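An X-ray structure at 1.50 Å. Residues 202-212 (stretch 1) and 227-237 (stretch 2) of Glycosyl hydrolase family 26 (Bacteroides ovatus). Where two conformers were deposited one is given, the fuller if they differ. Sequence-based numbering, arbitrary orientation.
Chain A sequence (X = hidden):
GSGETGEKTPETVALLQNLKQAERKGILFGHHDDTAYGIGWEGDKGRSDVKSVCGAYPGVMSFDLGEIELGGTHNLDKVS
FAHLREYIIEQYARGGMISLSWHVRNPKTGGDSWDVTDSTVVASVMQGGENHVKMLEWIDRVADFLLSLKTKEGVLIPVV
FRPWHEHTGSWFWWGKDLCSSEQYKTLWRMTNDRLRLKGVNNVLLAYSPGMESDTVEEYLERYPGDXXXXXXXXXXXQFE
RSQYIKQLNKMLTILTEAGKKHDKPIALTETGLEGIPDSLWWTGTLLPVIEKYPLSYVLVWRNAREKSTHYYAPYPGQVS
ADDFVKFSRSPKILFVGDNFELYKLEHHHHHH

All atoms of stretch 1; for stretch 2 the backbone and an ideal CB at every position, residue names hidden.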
ATOM      1  N   ASN A 202      -8.285   9.818   9.931  1.00 12.15           N
ATOM      2  CA  ASN A 202      -8.684   8.626   9.188  1.00 11.17           C
ATOM      3  C   ASN A 202      -7.501   7.938   8.511  1.00 10.88           C
ATOM      4  O   ASN A 202      -7.691   7.243   7.513  1.00 12.24           O
ATOM      5  CB  ASN A 202      -9.750   8.990   8.126  1.00 11.08           C
ATOM      6  CG  ASN A 202      -9.300  10.069   7.156  1.00 13.22           C
ATOM      7  OD1 ASN A 202      -8.575  11.013   7.511  1.00 15.89           O
ATOM      8  ND2 ASN A 202      -9.734   9.938   5.907  1.00 13.02           N
ATOM      9  N   VAL A 203      -6.289   8.063   9.058  1.00 11.06           N
ATOM     10  CA  VAL A 203      -5.148   7.415   8.458  0.50 11.30           C
ATOM     11  C   VAL A 203      -4.446   6.434   9.396  1.00 10.96           C
ATOM     12  O   VAL A 203      -4.218   6.748  10.566  1.00 12.22           O
ATOM     13  CB  VAL A 203      -4.155   8.472   7.971  0.50 11.83           C
ATOM     14  CG1 VAL A 203      -2.972   7.828   7.292  0.50 10.94           C
ATOM     15  CG2 VAL A 203      -4.850   9.357   6.991  0.50 13.13           C
ATOM     16  N   LEU A 204      -4.114   5.273   8.850  1.00 10.26           N
ATOM     17  CA  LEU A 204      -3.172   4.330   9.455  1.00 10.22           C
ATOM     18  C   LEU A 204      -1.906   4.415   8.623  1.00  9.42           C
ATOM     19  O   LEU A 204      -1.999   4.416   7.407  1.00 11.32           O
ATOM     20  CB  LEU A 204      -3.688   2.898   9.418  1.00 10.92           C
ATOM     21  CG  LEU A 204      -5.013   2.765  10.187  1.00 12.59           C
ATOM     22  CD1 LEU A 204      -5.535   1.358  10.074  1.00 13.49           C
ATOM     23  CD2 LEU A 204      -4.810   3.149  11.649  1.00 13.63           C
ATOM     24  N   LEU A 205      -0.742   4.435   9.244  1.00  8.66           N
ATOM     25  CA  LEU A 205       0.507   4.560   8.468  1.00  7.47           C
ATOM     26  C   LEU A 205       1.213   3.228   8.306  1.00  7.37           C
ATOM     27  O   LEU A 205       1.385   2.497   9.284  1.00  8.25           O
ATOM     28  CB  LEU A 205       1.462   5.570   9.172  1.00  8.51           C
ATOM     29  CG  LEU A 205       0.934   6.996   9.141  1.00  9.70           C
ATOM     30  CD1 LEU A 205       1.901   7.917   9.912  1.00 10.78           C
ATOM     31  CD2 LEU A 205       0.693   7.522   7.697  1.00 10.75           C
ATOM     32  N   ALA A 206       1.662   2.902   7.096  1.00  6.76           N
ATOM     33  CA  ALA A 206       2.340   1.623   6.852  1.00  5.87           C
ATOM     34  C   ALA A 206       3.785   1.875   6.410  1.00  6.30           C
ATOM     35  O   ALA A 206       4.059   2.731   5.534  1.00  7.67           O
ATOM     36  CB  ALA A 206       1.598   0.799   5.744  1.00  6.55           C
ATOM     37  N   TYR A 207       4.664   1.091   7.003  1.00  5.62           N
ATOM     38  CA  TYR A 207       6.093   1.087   6.748  1.00  6.52           C
ATOM     39  C   TYR A 207       6.395  -0.043   5.788  1.00  7.75           C
ATOM     40  O   TYR A 207       5.868  -1.148   5.985  1.00  9.39           O
ATOM     41  CB  TYR A 207       6.778   0.883   8.095  1.00  7.50           C
ATOM     42  CG  TYR A 207       8.277   0.819   8.195  1.00  7.33           C
ATOM     43  CD1 TYR A 207       9.050   1.991   8.154  1.00  8.65           C
ATOM     44  CD2 TYR A 207       8.922  -0.405   8.476  1.00  7.75           C
ATOM     45  CE1 TYR A 207      10.434   1.947   8.344  1.00  8.16           C
ATOM     46  CE2 TYR A 207      10.297  -0.472   8.658  1.00  8.84           C
ATOM     47  CZ  TYR A 207      11.054   0.726   8.635  1.00  7.75           C
ATOM     48  OH  TYR A 207      12.414   0.738   8.799  1.00  9.17           O
ATOM     49  N   SER A 208       7.188   0.177   4.726  1.00  6.79           N
ATOM     50  CA  SER A 208       7.243  -0.867   3.667  1.00  5.92           C
ATOM     51  C   SER A 208       8.544  -0.902   2.852  1.00  6.47           C
ATOM     52  O   SER A 208       8.553  -0.660   1.639  1.00  7.71           O
ATOM     53  CB  SER A 208       6.011  -0.724   2.718  1.00  7.77           C
ATOM     54  OG  SER A 208       5.963   0.520   2.028  1.00  8.41           O
ATOM     55  N   PRO A 209       9.646  -1.232   3.503  1.00  7.21           N
ATOM     56  CA  PRO A 209      10.891  -1.458   2.763  1.00  7.70           C
ATOM     57  C   PRO A 209      10.815  -2.759   1.971  1.00  8.62           C
ATOM     58  O   PRO A 209       9.903  -3.573   2.183  1.00  9.25           O
ATOM     59  CB  PRO A 209      11.950  -1.572   3.880  1.00  8.02           C
ATOM     60  CG  PRO A 209      11.185  -2.247   4.977  1.00  7.82           C
ATOM     61  CD  PRO A 209       9.792  -1.529   4.945  1.00  6.92           C
ATOM     62  N   GLY A 210      11.724  -2.912   1.025  1.00  9.50           N
ATOM     63  CA  GLY A 210      11.810  -4.117   0.232  1.00  8.91           C
ATOM     64  C   GLY A 210      12.560  -5.250   0.930  1.00 10.26           C
ATOM     65  O   GLY A 210      12.522  -5.382   2.164  1.00 10.75           O
ATOM     66  N   MET A 211      13.254  -6.082   0.142  1.00 10.58           N
ATOM     67  CA  MET A 211      13.903  -7.280   0.687  1.00 11.07           C
ATOM     68  C   MET A 211      15.398  -7.120   1.011  1.00 11.32           C
ATOM     69  O   MET A 211      16.070  -8.109   1.275  1.00 11.71           O
ATOM     70  CB  MET A 211      13.713  -8.485  -0.266  1.00 12.78           C
ATOM     71  CG  MET A 211      13.997  -8.212  -1.742  1.00 15.72           C
ATOM     72  SD  MET A 211      15.628  -7.688  -2.050  1.00 19.40           S
ATOM     73  CE  MET A 211      16.646  -9.138  -1.735  1.00 18.65           C
ATOM     74  N   GLU A 212      15.917  -5.893   1.058  1.00 10.70           N
ATOM     75  CA  GLU A 212      17.348  -5.727   1.306  1.00  9.91           C
ATOM     76  C   GLU A 212      17.707  -6.191   2.695  1.00 10.44           C
ATOM     77  O   GLU A 212      18.804  -6.729   2.904  1.00 12.64           O
ATOM     78  CB  GLU A 212      17.773  -4.252   1.141  1.00  9.52           C
ATOM     79  CG  GLU A 212      17.684  -3.758  -0.304  1.00  9.43           C
ATOM     80  CD  GLU A 212      16.272  -3.459  -0.788  1.00 11.25           C
ATOM     81  OE1 GLU A 212      15.357  -3.199   0.020  1.00 11.12           O
ATOM     82  OE2 GLU A 212      16.059  -3.525  -2.015  1.00 14.79           O
ATOM     83  N   UNK A 227       4.850   4.829  17.813  1.00 14.57           N
ATOM     84  CA  UNK A 227       3.847   5.882  17.958  1.00 15.82           C
ATOM     85  C   UNK A 227       3.453   6.522  16.598  1.00 14.72           C
ATOM     86  O   UNK A 227       2.533   7.359  16.519  1.00 16.77           O
ATOM     87  CB  UNK A 227       4.378   6.960  18.906  1.00 15.82           C
ATOM     88  N   UNK A 228       4.168   6.148  15.537  1.00 12.88           N
ATOM     89  CA  UNK A 228       3.896   6.680  14.201  1.00 12.96           C
ATOM     90  C   UNK A 228       3.334   5.585  13.300  1.00 10.89           C
ATOM     91  O   UNK A 228       2.349   5.803  12.589  1.00 11.63           O
ATOM     92  CB  UNK A 228       5.165   7.274  13.587  1.00 12.96           C
ATOM     93  N   UNK A 229       3.967   4.411  13.315  1.00  9.99           N
ATOM     94  CA  UNK A 229       3.635   3.353  12.359  1.00  9.16           C
ATOM     95  C   UNK A 229       2.538   2.468  12.935  1.00  9.23           C
ATOM     96  O   UNK A 229       2.559   2.114  14.110  1.00 10.93           O
ATOM     97  CB  UNK A 229       4.871   2.519  12.014  1.00  9.16           C
ATOM     98  N   UNK A 230       1.575   2.126  12.095  1.00  8.46           N
ATOM     99  CA  UNK A 230       0.484   1.204  12.466  1.00  9.72           C
ATOM    100  C   UNK A 230       0.584  -0.175  11.809  1.00 10.53           C
ATOM    101  O   UNK A 230       0.078  -1.150  12.371  1.00 11.20           O
ATOM    102  CB  UNK A 230      -0.861   1.832  12.096  1.00  9.72           C
ATOM    103  N   UNK A 231       1.199  -0.257  10.621  1.00  9.61           N
ATOM    104  CA  UNK A 231       1.231  -1.521   9.862  1.00  7.89           C
ATOM    105  C   UNK A 231       2.653  -1.755   9.390  1.00  7.24           C
ATOM    106  O   UNK A 231       3.264  -0.845   8.808  1.00  7.86           O
ATOM    107  CB  UNK A 231       0.264  -1.493   8.677  1.00  7.89           C
ATOM    108  N   UNK A 232       3.187  -2.941   9.631  1.00  7.40           N
ATOM    109  CA  UNK A 232       4.528  -3.307   9.145  1.00  7.59           C
ATOM    110  C   UNK A 232       4.381  -4.056   7.814  1.00  8.48           C
ATOM    111  O   UNK A 232       3.765  -5.128   7.770  1.00 10.27           O
ATOM    112  CB  UNK A 232       5.273  -4.163  10.171  1.00  7.59           C
ATOM    113  N   UNK A 233       4.931  -3.497   6.746  1.00  7.90           N
ATOM    114  CA  UNK A 233       4.803  -4.128   5.443  1.00  6.67           C
ATOM    115  C   UNK A 233       6.141  -4.404   4.797  1.00  6.40           C
ATOM    116  O   UNK A 233       7.230  -4.087   5.328  1.00  6.60           O
ATOM    117  CB  UNK A 233       3.958  -3.251   4.517  1.00  6.67           C
ATOM    118  N   UNK A 234       6.060  -4.997   3.616  1.00  6.84           N
ATOM    119  CA  UNK A 234       7.264  -5.177   2.795  1.00  6.55           C
ATOM    120  C   UNK A 234       6.805  -5.269   1.333  1.00  6.31           C
ATOM    121  O   UNK A 234       5.651  -5.658   1.053  1.00  7.28           O
ATOM    122  CB  UNK A 234       8.052  -6.420   3.213  1.00  6.55           C
ATOM    123  N   UNK A 235       7.676  -4.837   0.428  1.00  7.40           N
ATOM    124  CA  UNK A 235       7.440  -4.934  -1.008  1.00  6.60           C
ATOM    125  C   UNK A 235       8.440  -5.927  -1.599  1.00  7.40           C
ATOM    126  O   UNK A 235       9.654  -5.654  -1.604  1.00  9.21           O
ATOM    127  CB  UNK A 235       7.560  -3.566  -1.682  1.00  6.60           C
ATOM    128  N   UNK A 236       7.966  -7.057  -2.115  1.00  7.98           N
ATOM    129  CA  UNK A 236       8.857  -8.083  -2.648  1.00  8.50           C
ATOM    130  C   UNK A 236       8.221  -8.660  -3.899  1.00  9.16           C
ATOM    131  O   UNK A 236       7.108  -9.202  -3.816  1.00  9.08           O
ATOM    132  CB  UNK A 236       9.133  -9.178  -1.616  1.00  8.50           C
ATOM    133  N   UNK A 237       8.898  -8.502  -5.048  1.00  9.57           N
ATOM    134  CA  UNK A 237       8.399  -9.034  -6.329  1.00 10.08           C
ATOM    135  C   UNK A 237       9.152 -10.289  -6.759  1.00 11.17           C
ATOM    136  O   UNK A 237      10.297 -10.508  -6.359  1.00 12.57           O
ATOM    137  CB  UNK A 237       8.512  -7.970  -7.423  1.00 10.08           C
TER

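Position 227 lies out of reach of stretch 1: nothing there comes within 5.5 Å of its ideal CB, so this contact sets no rule. The residue is aspartate, D227.

At 228 the CA-to-CB bond points sideways, and the nearest offering is a leucine methyl, with L205 CD1 5.0 Å from the ideal CB. A branched or long apolar side chain would suit, adding to the contact that the backbone O of 228 already makes with L205 CD1 at 3.4 Å. The residue is I228, whose CG2 packs 3.8 Å from L205 CD1 while the end of the side chain leads away.

Position 229 also points sideways, with L205 O 4.4 Å and Y207 CB 4.7 Å from its ideal CB. Y207 CB is near and L205 CB lies a little farther off, which favours an apolar side chain long enough to reach them, such as leucine, isoleucine or methionine. I229 takes it: its CG2 reaches Y207 CB at 3.8 Å, and its CD1 comes within 4.4 Å of L205 CB.

Position 230 points toward stretch 1, its ideal CB 3.7 Å from L205 O and 4.0 Å from L204 CB. The backbone already serves that carbonyl: the N of 230 donates to L205 O at 2.8 Å. The N of 231 donates to L205 O as well, at 3.1 Å. What remains is the amide of L205, a donor that a short acceptor could meet; aspartate or asparagine would fit. D230 is deposited, and L205 N donates to D230 OD2 at 2.9 Å with a nearly straight 165° geometry. Residue 205 is thus held at both its N and its O.

Position 231 pairs with A206 in a parallel bridge, its ideal CB 4.0 Å from A206 CB. Alanine takes little room, and the extended backbone (-133/130) suits a beta-branched residue; valine, isoleucine or threonine are all plausible. V231 packs CB to CB against A206 at 3.9 Å, and its O accepts from Y207 N at 3.0 Å.

Position 232 lies on the sheet face that carries Y207. Its ideal CB is 5.5 Å from Y207 CD2, and a longer apolar side chain could approach that ring. L232 does so obliquely, CD2 to Y207 CD2 at 4.3 Å.

Position 233 is the tightest: an ideal CB would sit 3.2 Å from Y207 O and 3.7 Å from S208 CB. Glycine is the natural reading, and G233 is found, its N donating to Y207 O over 2.6 Å.

At 234 the ideal CB is 3.5 Å from P209 O, an acceptor within range of a short hydroxyl. Serine or threonine would suit; in T234, OG1 donates to P209 O at 2.9 Å.

At 235 the backbone N donates to P209 O at 3.1 Å. The CB points sideways amid carbonyls, leaving the choice broad. D235 brings OD1 to 3.8 Å from S208 CB, but its carboxylate bonds elsewhere in the structure.

Position 236 has M211 CB 4.8 Å from its ideal CB, inviting an apolar residue; V236 places CG2 4.1 Å from M211 CB. Position 237 makes no contact, and Y237 occupies it.

Stretch 2, residues 227-237: DIIDVLGTDVY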
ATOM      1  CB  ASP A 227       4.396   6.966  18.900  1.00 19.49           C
ATOM      2  CG  ASP A 227       5.693   7.598  18.382  1.00 24.18           C
ATOM      3  OD1 ASP A 227       6.551   6.905  17.769  1.00 25.57           O
ATOM      4  OD2 ASP A 227       5.853   8.813  18.609  1.00 28.11           O
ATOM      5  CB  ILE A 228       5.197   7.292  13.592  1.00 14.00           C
ATOM      6  CG1 ILE A 228       5.547   8.573  14.371  1.00 17.03           C
ATOM      7  CG2 ILE A 228       5.024   7.597  12.118  1.00 15.96           C
ATOM      8  CD1 ILE A 228       6.881   9.154  14.015  1.00 19.37           C
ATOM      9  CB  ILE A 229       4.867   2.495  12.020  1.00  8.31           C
ATOM     10  CG1 ILE A 229       5.964   3.369  11.330  1.00  9.24           C
ATOM     11  CG2 ILE A 229       4.456   1.315  11.102  1.00  9.30           C
ATOM     12  CD1 ILE A 229       5.467   4.052   9.988  1.00 10.68           C
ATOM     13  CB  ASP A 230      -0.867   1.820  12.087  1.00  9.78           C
ATOM     14  CG  ASP A 230      -1.063   3.122  12.751  1.00 10.90           C
ATOM     15  OD1 ASP A 230      -1.105   3.132  13.992  1.00 12.59           O
ATOM     16  OD2 ASP A 230      -1.131   4.151  12.087  1.00 10.39           O
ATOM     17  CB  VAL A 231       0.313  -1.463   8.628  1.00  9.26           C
ATOM     18  CG1 VAL A 231       0.455  -2.766   7.775  1.00 10.69           C
ATOM     19  CG2 VAL A 231      -1.143  -1.159   9.064  1.00  9.82           C
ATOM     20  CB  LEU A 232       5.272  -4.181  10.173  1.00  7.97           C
ATOM     21  CG  LEU A 232       5.507  -3.480  11.504  1.00  9.71           C
ATOM     22  CD1 LEU A 232       6.209  -4.475  12.484  1.00  9.88           C
ATOM     23  CD2 LEU A 232       6.289  -2.159  11.340  1.00  9.87           C
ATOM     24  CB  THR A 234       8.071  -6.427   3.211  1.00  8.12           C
ATOM     25  OG1 THR A 234       9.327  -6.438   2.517  1.00  8.20           O
ATOM     26  CG2 THR A 234       7.294  -7.702   2.836  1.00  9.18           C
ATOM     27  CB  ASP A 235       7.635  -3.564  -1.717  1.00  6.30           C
ATOM     28  CG  ASP A 235       6.616  -2.519  -1.324  1.00  7.49           C
ATOM     29  OD1 ASP A 235       5.729  -2.798  -0.475  1.00  8.06           O
ATOM     30  OD2 ASP A 235       6.732  -1.390  -1.892  1.00  7.08           O
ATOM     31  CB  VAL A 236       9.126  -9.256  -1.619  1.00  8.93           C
ATOM     32  CG1 VAL A 236      10.085 -10.278  -2.231  1.00  9.73           C
ATOM     33  CG2 VAL A 236       9.608  -8.723  -0.252  1.00 11.52           C
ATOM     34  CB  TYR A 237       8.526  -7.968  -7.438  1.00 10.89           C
ATOM     35  CG  TYR A 237       7.473  -6.884  -7.311  1.00 11.79           C
ATOM     36  CD1 TYR A 237       6.275  -6.928  -8.047  1.00 11.74           C
ATOM     37  CD2 TYR A 237       7.678  -5.825  -6.453  1.00 12.35           C
ATOM     38  CE1 TYR A 237       5.322  -5.935  -7.923  1.00 12.16           C
ATOM     39  CE2 TYR A 237       6.715  -4.826  -6.306  1.00 12.52           C
ATOM     40  CZ  TYR A 237       5.538  -4.891  -7.028  1.00 12.69           C
ATOM     41  OH  TYR A 237       4.599  -3.890  -6.882  1.00 12.77           O
TER
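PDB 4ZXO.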